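Local coordinates for endo alpha-1,4 polygalactosaminidase (Neosartorya fumigata, PDB 6OJ1), which cleaves alpha-1,4-linked galactosamine polymers internally as an endo-acting glycoside hydrolase and disrupts microbial biofilms, at residues S183-N188 with M200-E206; P36-W42 with G224-I230; L134-R138 with A176-M182; Q163-I167 with D191-V196. One frame throughout, in Å; residues are numbered along the deposited sequence.

Interaction 1: residues S183-N188 with M200-E206. With K (potassium ion), chain H.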
# COMPACT_ATOMS: atom_id res chain seq x y z
N SER A 183 -8.74 8.96 0.93
CA SER A 183 -9.00 7.60 1.36
C SER A 183 -7.69 6.90 1.73
O SER A 183 -6.59 7.39 1.47
CB SER A 183 -9.75 6.84 0.26
OG SER A 183 -10.95 7.54 -0.05
N ILE A 184 -7.83 5.73 2.36
CA ILE A 184 -6.69 4.98 2.88
C ILE A 184 -7.06 3.50 2.87
O ILE A 184 -8.23 3.13 2.84
CB ILE A 184 -6.32 5.45 4.30
CG1 ILE A 184 -4.94 4.94 4.71
CG2 ILE A 184 -7.39 5.00 5.31
CD1 ILE A 184 -4.42 5.61 6.01
N GLY A 185 -6.04 2.64 2.91
CA GLY A 185 -6.28 1.22 3.06
C GLY A 185 -5.19 0.57 3.88
O GLY A 185 -4.16 1.17 4.17
N LEU A 186 -5.45 -0.70 4.24
CA LEU A 186 -4.53 -1.49 5.05
C LEU A 186 -3.61 -2.31 4.15
O LEU A 186 -4.09 -3.12 3.35
CB LEU A 186 -5.30 -2.41 6.00
CG LEU A 186 -4.40 -3.26 6.90
CD1 LEU A 186 -3.66 -2.33 7.90
CD2 LEU A 186 -5.22 -4.32 7.64
N LYS A 187 -2.30 -2.13 4.30
CA LYS A 187 -1.30 -2.91 3.57
C LYS A 187 -1.01 -4.18 4.36
O LYS A 187 -0.42 -4.11 5.45
CB LYS A 187 -0.03 -2.10 3.37
CG LYS A 187 1.10 -2.83 2.64
CD LYS A 187 0.72 -3.18 1.21
CE LYS A 187 1.93 -3.66 0.39
NZ LYS A 187 2.97 -2.60 0.22
N ASN A 188 -1.40 -5.34 3.82
CA ASN A 188 -1.17 -6.66 4.46
C ASN A 188 -1.67 -6.59 5.90
O ASN A 188 -2.82 -6.19 6.11
CB ASN A 188 0.29 -7.04 4.30
CG ASN A 188 0.68 -7.23 2.86
OD1 ASN A 188 -0.05 -7.88 2.10
ND2 ASN A 188 1.82 -6.68 2.47
N MET A 200 -10.90 1.81 6.98
CA MET A 200 -10.21 1.49 5.74
C MET A 200 -11.17 1.54 4.56
O MET A 200 -12.34 1.18 4.68
CB MET A 200 -9.57 0.09 5.79
CG MET A 200 -8.53 -0.14 6.89
SD MET A 200 -7.09 0.91 6.75
CE MET A 200 -7.50 2.19 7.95
N GLN A 201 -10.66 1.96 3.40
CA GLN A 201 -11.44 1.88 2.17
C GLN A 201 -11.05 0.68 1.30
O GLN A 201 -11.78 0.37 0.34
CB GLN A 201 -11.33 3.18 1.35
CG GLN A 201 -12.13 4.37 1.92
CD GLN A 201 -11.69 4.80 3.30
OE1 GLN A 201 -10.59 5.33 3.48
NE2 GLN A 201 -12.54 4.59 4.29
N TRP A 202 -9.94 0.02 1.60
CA TRP A 202 -9.51 -1.17 0.86
C TRP A 202 -8.44 -1.89 1.67
O TRP A 202 -7.95 -1.39 2.69
CB TRP A 202 -8.94 -0.82 -0.52
CG TRP A 202 -7.78 0.15 -0.43
CD1 TRP A 202 -6.48 -0.14 -0.10
CD2 TRP A 202 -7.83 1.56 -0.65
NE1 TRP A 202 -5.71 1.01 -0.12
CE2 TRP A 202 -6.52 2.07 -0.45
CE3 TRP A 202 -8.85 2.45 -1.01
CZ2 TRP A 202 -6.21 3.42 -0.60
CZ3 TRP A 202 -8.53 3.80 -1.15
CH2 TRP A 202 -7.23 4.26 -0.94
N SER A 203 -8.05 -3.05 1.16
CA SER A 203 -6.83 -3.75 1.51
C SER A 203 -5.90 -3.74 0.31
O SER A 203 -6.34 -3.91 -0.83
CB SER A 203 -7.14 -5.21 1.90
OG SER A 203 -5.96 -6.00 1.88
N VAL A 204 -4.61 -3.51 0.53
CA VAL A 204 -3.59 -3.88 -0.44
C VAL A 204 -2.93 -5.15 0.09
O VAL A 204 -2.37 -5.13 1.20
CB VAL A 204 -2.55 -2.77 -0.68
CG1 VAL A 204 -1.42 -3.31 -1.56
CG2 VAL A 204 -3.18 -1.54 -1.35
N ASN A 205 -3.02 -6.24 -0.66
CA ASN A 205 -2.46 -7.51 -0.24
C ASN A 205 -1.38 -7.98 -1.21
O ASN A 205 -1.56 -7.91 -2.43
CB ASN A 205 -3.51 -8.60 -0.14
CG ASN A 205 -2.88 -9.95 0.10
OD1 ASN A 205 -2.61 -10.69 -0.83
ND2 ASN A 205 -2.58 -10.24 1.36
N GLU A 206 -0.29 -8.49 -0.65
CA GLU A 206 0.72 -9.19 -1.44
C GLU A 206 0.68 -10.68 -1.12
O GLU A 206 0.80 -11.07 0.05
CB GLU A 206 2.11 -8.64 -1.16
CG GLU A 206 2.31 -7.23 -1.67
CD GLU A 206 3.56 -6.61 -1.10
OE1 GLU A 206 3.67 -6.53 0.14
OE2 GLU A 206 4.44 -6.23 -1.90
K K H . 6.72 -5.93 0.81
O HOH W 1 -4.84 -5.55 4.26
O HOH W 2 5.22 -3.70 -1.20
O HOH W 3 7.36 -6.97 -1.65
O HOH W 4 7.43 -3.01 0.61
O HOH W 5 7.14 -6.78 3.40
O HOH W 6 5.31 -4.49 2.66
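Two neighbouring parallel strands, 183-187 and 202-206, pair in the buried centre of the chain, and their segments together bury 655 Å², both sides summed. Well-formed parallel bridges join Leu186 to Ser203 and Lys187 to Val204. The backbone bonds switch partner in the parallel manner: Leu186 N to Trp202 O (3.0 Å), Val204 N to Leu186 O (2.9 Å) and Asn188 N to Val204 O (2.8 Å). Gln201 N to Ile184 O (2.8 Å) is an extra bond, one residue ahead of that pattern. Gln201 OE1 accepts hydrogen bonds from Ile184 N (3.0 Å) and from His178 NE2 of helix 163-179. Gly185 CA lies 3.5 Å from the centroid of the Trp202 five-membered ring, a CH-pi contact; a CB there would clash with the ring. With the short helix 193-196 the strands form one beta-alpha-beta unit of the (beta/alpha)-barrel of family GH114. Beyond the end of strand 183-187, Asn188 continues the pairing with its side chain: Glu206 N donates to Asn188 OD1 (2.8 Å), and Asn188 ND2 donates to Glu206 OE1 (3.0 Å). Glu206 OE1 also binds a potassium ion (3.2 Å) whose other ligands are waters, while Glu206 OE2 is hydrogen-bonded to Tyr232 OH. Lys187 NZ forms a salt bridge with Asp148 and is 4.5 Å from Glu206 OE2; a water bridges them, 2.9 Å from Lys187 NZ and 2.7 Å from Glu206 OE2.

Interaction 2: residues P36-W42 with G224-I230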
# COMPACT_ATOMS: atom_id res chain seq x y z
N PRO A 36 -13.87 3.17 -3.48
CA PRO A 36 -13.86 2.40 -4.74
C PRO A 36 -14.63 1.10 -4.61
O PRO A 36 -14.75 0.52 -3.52
CB PRO A 36 -12.37 2.16 -4.99
CG PRO A 36 -11.73 2.23 -3.59
CD PRO A 36 -12.52 3.31 -2.90
N ALA A 37 -15.17 0.63 -5.73
CA ALA A 37 -16.00 -0.56 -5.71
C ALA A 37 -15.15 -1.82 -5.65
O ALA A 37 -14.01 -1.84 -6.11
CB ALA A 37 -16.92 -0.60 -6.93
N VAL A 38 -15.72 -2.87 -5.06
CA VAL A 38 -15.12 -4.19 -5.15
C VAL A 38 -14.88 -4.53 -6.61
O VAL A 38 -15.73 -4.28 -7.47
CB VAL A 38 -16.03 -5.24 -4.48
CG1 VAL A 38 -15.52 -6.65 -4.77
CG2 VAL A 38 -16.12 -5.00 -2.98
N GLY A 39 -13.71 -5.10 -6.90
CA GLY A 39 -13.40 -5.52 -8.26
C GLY A 39 -12.81 -4.46 -9.16
O GLY A 39 -12.52 -4.75 -10.33
N THR A 40 -12.61 -3.24 -8.67
CA THR A 40 -12.09 -2.18 -9.53
C THR A 40 -10.69 -2.54 -10.01
O THR A 40 -9.82 -2.91 -9.21
CB THR A 40 -12.06 -0.84 -8.79
OG1 THR A 40 -13.40 -0.45 -8.45
CG2 THR A 40 -11.45 0.23 -9.68
N LYS A 41 -10.48 -2.45 -11.32
CA LYS A 41 -9.18 -2.76 -11.90
C LYS A 41 -8.16 -1.69 -11.53
O LYS A 41 -8.46 -0.49 -11.56
CB LYS A 41 -9.30 -2.86 -13.42
CG LYS A 41 -8.04 -3.32 -14.13
CD LYS A 41 -8.32 -3.46 -15.63
CE LYS A 41 -7.07 -3.79 -16.43
NZ LYS A 41 -7.39 -3.88 -17.89
N TRP A 42 -6.95 -2.12 -11.21
CA TRP A 42 -5.92 -1.19 -10.79
C TRP A 42 -4.59 -1.53 -11.45
O TRP A 42 -4.42 -2.58 -12.08
CB TRP A 42 -5.76 -1.15 -9.26
CG TRP A 42 -5.07 -2.34 -8.62
CD1 TRP A 42 -5.35 -3.66 -8.81
CD2 TRP A 42 -4.03 -2.29 -7.62
NE1 TRP A 42 -4.52 -4.44 -8.02
CE2 TRP A 42 -3.70 -3.62 -7.29
CE3 TRP A 42 -3.34 -1.24 -6.99
CZ2 TRP A 42 -2.72 -3.95 -6.36
CZ3 TRP A 42 -2.35 -1.56 -6.05
CH2 TRP A 42 -2.06 -2.90 -5.74
N GLY A 224 -17.92 -4.85 1.20
CA GLY A 224 -18.00 -3.86 0.14
C GLY A 224 -16.72 -3.12 -0.16
O GLY A 224 -16.77 -2.05 -0.78
N LYS A 225 -15.56 -3.65 0.24
CA LYS A 225 -14.33 -2.93 0.00
C LYS A 225 -13.37 -3.80 -0.81
O LYS A 225 -13.31 -5.02 -0.60
CB LYS A 225 -13.69 -2.51 1.34
CG LYS A 225 -14.54 -1.46 2.08
CD LYS A 225 -14.15 -1.31 3.55
CE LYS A 225 -15.03 -0.27 4.23
NZ LYS A 225 -14.58 -0.05 5.65
N PRO A 226 -12.65 -3.22 -1.76
CA PRO A 226 -11.81 -4.03 -2.65
C PRO A 226 -10.55 -4.52 -1.95
O PRO A 226 -10.11 -3.96 -0.93
CB PRO A 226 -11.48 -3.08 -3.81
CG PRO A 226 -11.67 -1.70 -3.25
CD PRO A 226 -12.73 -1.81 -2.19
N VAL A 227 -9.99 -5.60 -2.48
CA VAL A 227 -8.63 -6.03 -2.16
C VAL A 227 -7.80 -5.79 -3.41
O VAL A 227 -8.03 -6.43 -4.45
CB VAL A 227 -8.54 -7.50 -1.74
CG1 VAL A 227 -7.06 -7.85 -1.50
CG2 VAL A 227 -9.39 -7.76 -0.50
N PHE A 228 -6.85 -4.88 -3.31
CA PHE A 228 -5.90 -4.63 -4.38
C PHE A 228 -4.77 -5.63 -4.20
O PHE A 228 -3.93 -5.49 -3.30
CB PHE A 228 -5.47 -3.17 -4.36
CG PHE A 228 -6.61 -2.24 -4.62
CD1 PHE A 228 -7.34 -2.35 -5.80
CD2 PHE A 228 -6.99 -1.28 -3.69
CE1 PHE A 228 -8.43 -1.51 -6.06
CE2 PHE A 228 -8.07 -0.43 -3.94
CZ PHE A 228 -8.79 -0.55 -5.13
N HIS A 229 -4.78 -6.67 -5.03
CA HIS A 229 -4.08 -7.92 -4.76
C HIS A 229 -2.92 -8.10 -5.73
O HIS A 229 -3.12 -8.06 -6.95
CB HIS A 229 -5.08 -9.08 -4.86
CG HIS A 229 -4.44 -10.43 -4.87
ND1 HIS A 229 -4.74 -11.38 -5.83
CD2 HIS A 229 -3.53 -11.01 -4.05
CE1 HIS A 229 -4.03 -12.47 -5.60
NE2 HIS A 229 -3.29 -12.27 -4.53
N ILE A 230 -1.72 -8.30 -5.19
CA ILE A 230 -0.50 -8.48 -5.99
C ILE A 230 0.02 -9.89 -5.81
O ILE A 230 0.10 -10.39 -4.68
CB ILE A 230 0.59 -7.47 -5.58
CG1 ILE A 230 0.06 -6.05 -5.49
CG2 ILE A 230 1.77 -7.54 -6.56
CD1 ILE A 230 1.08 -5.09 -4.86
O HOH W 7 -11.54 -5.99 -5.22
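Aromatic contacts dominate where the loop before strand 42-45 and that strand's first residue, Trp42, meet strand 227-231 and the residues just ahead of it. Phe228 CB sits over the six-membered ring of Trp42, 3.4 Å from its centroid, a CH-pi contact, while the two side-chain rings meet obliquely with planes at 44°. Ile230 CG1 touches the edge of the indole at Trp42 CZ2 (3.6 Å), and Trp202 of the adjacent strand meets Phe228 edge-to-face. Aliphatic packing pairs Pro36 CG with Pro226 CG (3.9 Å). Val38 CG2 rests on the backbone at Gly224 C (3.4 Å), where a Schellman motif ends the preceding helix. Polar bonds shape the loop itself. A type II turn, with Gly39 at its positive-phi position, is closed by Thr40 N to Ala37 O (3.2 Å) and reinforced by Thr40 OG1 to Ala37 O (2.8 Å). One water accepts from both Gly39 N (2.9 Å) and Val227 N (3.2 Å). With no direct hydrogen bond between them, the segments are held together by apolar and aromatic fit plus that water.

Interaction 3: residues L134-R138 with A176-M182. With NAG (2-acetamido-2-deoxy-beta-D-glucopyranose), chain D.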
# COMPACT_ATOMS: atom_id res chain seq x y z
N LEU A 134 1.41 13.11 4.58
CA LEU A 134 -0.00 13.19 4.19
C LEU A 134 -0.36 14.58 3.67
O LEU A 134 -1.17 14.70 2.74
CB LEU A 134 -0.91 12.83 5.38
CG LEU A 134 -0.83 11.35 5.80
CD1 LEU A 134 -1.64 11.14 7.10
CD2 LEU A 134 -1.31 10.40 4.71
N ASP A 135 0.22 15.63 4.26
CA ASP A 135 0.07 16.97 3.70
C ASP A 135 0.54 17.00 2.25
O ASP A 135 -0.14 17.56 1.38
CB ASP A 135 0.89 18.00 4.51
CG ASP A 135 0.27 18.36 5.84
OD1 ASP A 135 -0.85 17.90 6.18
OD2 ASP A 135 0.94 19.13 6.57
N MET A 136 1.71 16.42 1.99
CA MET A 136 2.21 16.38 0.62
C MET A 136 1.26 15.63 -0.31
O MET A 136 0.97 16.09 -1.43
CB MET A 136 3.60 15.75 0.57
CG MET A 136 4.04 15.52 -0.91
SD MET A 136 5.64 14.71 -1.04
CE MET A 136 6.68 16.09 -0.62
N ALA A 137 0.77 14.47 0.12
CA ALA A 137 -0.19 13.72 -0.69
C ALA A 137 -1.42 14.55 -1.01
O ALA A 137 -1.86 14.61 -2.16
CB ALA A 137 -0.59 12.42 0.01
N ARG A 138 -2.00 15.19 0.01
CA ARG A 138 -3.14 16.07 -0.22
C ARG A 138 -2.79 17.18 -1.20
O ARG A 138 -3.53 17.44 -2.16
CB ARG A 138 -3.61 16.68 1.11
CG ARG A 138 -4.71 17.73 0.94
CD ARG A 138 -4.69 18.73 2.12
NE ARG A 138 -3.38 19.36 2.28
CZ ARG A 138 -2.86 19.76 3.44
NH1 ARG A 138 -3.53 19.62 4.60
NH2 ARG A 138 -1.66 20.33 3.44
N ALA A 176 -6.14 11.00 9.97
CA ALA A 176 -5.40 12.12 9.37
C ALA A 176 -5.63 12.20 7.87
O ALA A 176 -5.77 13.31 7.31
CB ALA A 176 -3.91 11.97 9.65
N ALA A 177 -5.63 11.05 7.19
CA ALA A 177 -5.92 11.05 5.76
C ALA A 177 -7.34 11.53 5.50
O ALA A 177 -7.57 12.37 4.61
CB ALA A 177 -5.72 9.64 5.18
N HIS A 178 -8.31 11.03 6.27
CA HIS A 178 -9.68 11.45 6.03
C HIS A 178 -9.85 12.94 6.30
O HIS A 178 -10.64 13.60 5.62
CB HIS A 178 -10.65 10.64 6.90
CG HIS A 178 -10.68 9.18 6.57
ND1 HIS A 178 -11.12 8.22 7.46
CD2 HIS A 178 -10.32 8.51 5.45
CE1 HIS A 178 -11.02 7.02 6.91
NE2 HIS A 178 -10.54 7.17 5.68
N ALA A 179 -9.08 13.48 7.25
CA ALA A 179 -9.17 14.91 7.55
C ALA A 179 -8.65 15.74 6.39
O ALA A 179 -9.02 16.92 6.26
CB ALA A 179 -8.37 15.25 8.81
N ARG A 180 -7.80 15.15 5.57
CA ARG A 180 -7.26 15.79 4.38
C ARG A 180 -8.02 15.39 3.13
O ARG A 180 -7.53 15.62 2.01
CB ARG A 180 -5.77 15.45 4.26
CG ARG A 180 -4.97 16.00 5.43
CD ARG A 180 -3.65 15.24 5.61
NE ARG A 180 -2.77 15.95 6.54
CZ ARG A 180 -2.92 15.97 7.87
NH1 ARG A 180 -2.06 16.66 8.62
NH2 ARG A 180 -3.96 15.33 8.45
N ASN A 181 -9.20 14.79 3.29
CA ASN A 181 -10.09 14.40 2.19
C ASN A 181 -9.48 13.30 1.31
O ASN A 181 -9.73 13.26 0.10
CB ASN A 181 -10.47 15.60 1.33
CG ASN A 181 -11.65 15.33 0.45
OD1 ASN A 181 -12.64 14.74 0.87
ND2 ASN A 181 -11.55 15.76 -0.79
N MET A 182 -8.69 12.41 1.90
CA MET A 182 -8.14 11.28 1.17
C MET A 182 -8.60 9.97 1.78
O MET A 182 -8.82 9.88 3.00
CB MET A 182 -6.61 11.32 1.16
CG MET A 182 -6.06 12.52 0.39
SD MET A 182 -4.26 12.55 0.43
CE MET A 182 -3.96 12.70 2.18
C1 NAG D . -12.66 15.57 -1.67
C2 NAG D . -12.72 16.71 -2.66
C3 NAG D . -14.06 16.70 -3.38
C4 NAG D . -14.30 15.33 -4.01
C5 NAG D . -14.07 14.20 -2.99
C6 NAG D . -14.11 12.82 -3.60
C7 NAG D . -13.13 18.43 -0.91
C8 NAG D . -12.68 19.75 -0.37
N2 NAG D . -12.47 17.99 -2.00
O3 NAG D . -14.07 17.71 -4.39
O4 NAG D . -15.63 15.23 -4.50
O5 NAG D . -12.78 14.34 -2.36
O6 NAG D . -13.09 12.65 -4.57
O7 NAG D . -14.06 17.80 -0.41
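Adjacent outer helices of the (beta/alpha)-barrel, 124-140 and 163-179, meet where the second one ends in a Schellman motif and the chain turns into strand 183-187. Asn181, at positive phi, is the C-prime residue: Met182 N bonds Ala177 O (2.9 Å) and Asn181 N bonds His178 O (3.0 Å). The turn directs the CA-to-CB bonds of Arg180 and Met182 toward the first helix. Arg180 closes the more exposed edge with a salt bridge, its NE 2.8 Å and NH1 3.0 Å from Asp135 OD1, while Arg180 NH2 donates to Ala176 O (2.9 Å) in the last turn of the helix that Arg180 follows. Arg138 NH1 joins the charge network more loosely, 3.6 Å from Asp135 OD1. Deeper in, the contact is apolar. Leu134 CD1 packs on Ala176 CB (3.5 Å), Met182 SD lies 3.7 Å from Ala137 CB, and Leu134, Ala137 and Met182 all rest on Val145 of strand 144-148. The CA-to-CB bond of Asn181 points sideways, and Asn181 ND2 is bound covalently to N-acetylglucosamine C1 at 1.4 Å.

Interaction 4: residues Q163-I167 with D191-V196. With NAG (2-acetamido-2-deoxy-beta-D-glucopyranose), chain E; NAG (2-acetamido-2-deoxy-beta-D-glucopyranose), chain B.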
# COMPACT_ATOMS: atom_id res chain seq x y z
N GLN A 163 0.92 -5.54 17.88
CA GLN A 163 -0.30 -5.34 17.10
C GLN A 163 -1.05 -4.09 17.55
O GLN A 163 -1.53 -3.32 16.71
CB GLN A 163 -1.18 -6.58 17.19
CG GLN A 163 -0.57 -7.78 16.47
CD GLN A 163 -1.53 -8.95 16.40
OE1 GLN A 163 -2.74 -8.79 16.56
NE2 GLN A 163 -0.98 -10.14 16.17
N ALA A 164 -1.14 -3.86 18.86
CA ALA A 164 -1.81 -2.66 19.35
C ALA A 164 -1.11 -1.39 18.86
O ALA A 164 -1.77 -0.38 18.58
CB ALA A 164 -1.90 -2.68 20.88
N ASP A 165 0.22 -1.42 18.77
CA ASP A 165 0.93 -0.26 18.24
C ASP A 165 0.50 0.02 16.81
O ASP A 165 0.24 1.18 16.44
CB ASP A 165 2.45 -0.48 18.28
CG ASP A 165 3.02 -0.48 19.68
OD1 ASP A 165 2.47 0.16 20.60
OD2 ASP A 165 4.08 -1.12 19.85
N SER A 166 0.39 -1.02 15.99
CA SER A 166 -0.00 -0.84 14.59
C SER A 166 -1.45 -0.38 14.48
O SER A 166 -1.77 0.44 13.61
CB SER A 166 0.21 -2.14 13.82
OG SER A 166 1.59 -2.31 13.56
N ILE A 167 -2.32 -0.92 15.32
CA ILE A 167 -3.73 -0.52 15.30
C ILE A 167 -3.85 0.96 15.60
O ILE A 167 -4.53 1.71 14.89
CB ILE A 167 -4.55 -1.38 16.28
CG1 ILE A 167 -4.64 -2.82 15.77
CG2 ILE A 167 -5.95 -0.82 16.43
CD1 ILE A 167 -4.99 -3.86 16.85
N ASP A 191 -3.62 -9.70 10.64
CA ASP A 191 -4.01 -9.96 12.03
C ASP A 191 -4.79 -8.80 12.65
O ASP A 191 -5.57 -9.03 13.59
CB ASP A 191 -2.79 -10.26 12.88
CG ASP A 191 -2.18 -11.60 12.57
OD1 ASP A 191 -2.90 -12.62 12.66
OD2 ASP A 191 -0.98 -11.65 12.21
N ILE A 192 -4.59 -7.57 12.17
CA ILE A 192 -5.23 -6.40 12.80
C ILE A 192 -6.45 -5.92 12.04
O ILE A 192 -7.04 -4.89 12.42
CB ILE A 192 -4.24 -5.23 13.00
CG1 ILE A 192 -3.82 -4.57 11.68
CG2 ILE A 192 -3.01 -5.67 13.80
CD1 ILE A 192 -3.11 -3.21 11.86
N ILE A 193 -6.87 -6.63 10.98
CA ILE A 193 -8.03 -6.20 10.19
C ILE A 193 -9.23 -5.83 11.06
O ILE A 193 -9.80 -4.75 10.84
CB ILE A 193 -8.37 -7.27 9.15
CG1 ILE A 193 -7.33 -7.30 8.02
CG2 ILE A 193 -9.78 -7.01 8.59
CD1 ILE A 193 -7.50 -8.58 7.17
N PRO A 194 -9.69 -6.66 12.01
CA PRO A 194 -10.92 -6.31 12.75
C PRO A 194 -10.86 -4.96 13.43
O PRO A 194 -11.89 -4.31 13.59
CB PRO A 194 -11.03 -7.44 13.79
CG PRO A 194 -10.30 -8.56 13.21
CD PRO A 194 -9.16 -7.96 12.44
N SER A 195 -9.66 -4.52 13.82
CA SER A 195 -9.51 -3.33 14.64
C SER A 195 -9.35 -2.05 13.83
O SER A 195 -9.38 -0.97 14.43
CB SER A 195 -8.30 -3.48 15.56
OG SER A 195 -8.54 -4.51 16.49
N VAL A 196 -9.19 -2.14 12.51
CA VAL A 196 -8.97 -0.97 11.67
C VAL A 196 -9.91 -0.91 10.47
O VAL A 196 -10.00 0.13 9.80
CB VAL A 196 -7.51 -0.88 11.16
CG1 VAL A 196 -6.52 -0.85 12.34
CG2 VAL A 196 -7.19 -2.03 10.14
C1 NAG E . -11.93 -3.41 18.01
C2 NAG E . -11.42 -4.82 18.27
C3 NAG E . -11.96 -5.77 17.19
C4 NAG E . -13.48 -5.69 17.08
C5 NAG E . -13.94 -4.22 17.00
C6 NAG E . -15.44 -4.05 17.08
C7 NAG E . -9.28 -4.81 19.48
C8 NAG E . -7.79 -4.87 19.37
N2 NAG E . -9.96 -4.87 18.33
O3 NAG E . -11.55 -7.10 17.51
O4 NAG E . -13.90 -6.21 15.82
O5 NAG E . -13.36 -3.42 18.04
O6 NAG E . -16.03 -4.19 15.80
O7 NAG E . -9.85 -4.71 20.56
C1 NAG B . -12.82 1.28 18.02
C2 NAG B . -11.42 0.92 17.49
C3 NAG B . -11.18 -0.60 17.53
C4 NAG B . -11.50 -1.15 18.91
C5 NAG B . -12.93 -0.77 19.28
C6 NAG B . -13.36 -1.28 20.64
C7 NAG B . -11.86 1.08 15.05
C8 NAG B . -11.47 1.79 13.77
N2 NAG B . -11.19 1.46 16.15
O3 NAG B . -9.81 -0.85 17.19
O4 NAG B . -11.32 -2.56 19.03
O5 NAG B . -13.03 0.66 19.31
O6 NAG B . -12.89 -0.47 21.70
O7 NAG B . -12.73 0.21 15.07
O HOH W 8 -5.50 -10.44 15.89
O HOH W 9 -5.25 -7.55 16.68
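Asp191 opens the second segment in a short 3-10 stretch, its CB 3.8 Å from Gln163 NE2 at the start of helix 163-179. Two waters sit between Gln163 OE1 and Asp191 O; one is 3.3 Å from Gln163 OE1 and 2.7 Å from Asp191 O, the other 2.8 Å from Gln163 OE1 with only a weak bond to Asp191 O. Ile192 follows and packs most extensively: its CB lies 3.7 Å from Ile167 CG1, its CG2 4.0 Å from Gln163 CB and its CD1 4.0 Å from Ser166 CB, while the side chain also rests on Leu186 of strand 183-187. Ile193 and Pro194 turn the chain past the helix without touching these five residues. Ser195 CB then meets Ile167 CD1 at 3.6 Å, and its polar atoms face sugar: Ser195 OG accepts a very short bond (2.4 Å) from N2 of the chain E N-acetylglucosamine, and Ser195 O accepts a hydrogen bond from O3 of the chain B N-acetylglucosamine (2.8 Å). Val196 CG1 ends the contact, 4.1 Å from Ile167 CG2. Such packing of a long helix on the short helical connection after the next strand belongs to the outer layer of a (beta/alpha)-barrel, here edged by a glycan attached to the protein itself.

Interactions 1 and 3 are mostly buried, 3 with an exposed charged edge; 2 and 4 are partly exposed, 4 beside the glycan. Interaction 1 rests on strand-to-strand hydrogen bonds, and interaction 2 extends the same sheet: Ser203 O to Phe228 N (2.7 Å) and Asn205 O to Ile230 N (2.8 Å) pair strand 202-206 with 227-231. There the added loop packs through aromatic and apolar contacts. Interactions 3 and 4 share helix 163-179, one at each end, about 21 Å apart between centres. The first adds a salt-bridge network to apolar packing, the second waters and sugars. Both reach interaction 1, through His178 NE2 to Gln201 OE1 (2.9 Å) and Ile193 CG1 against Leu186 CD2 (3.7 Å).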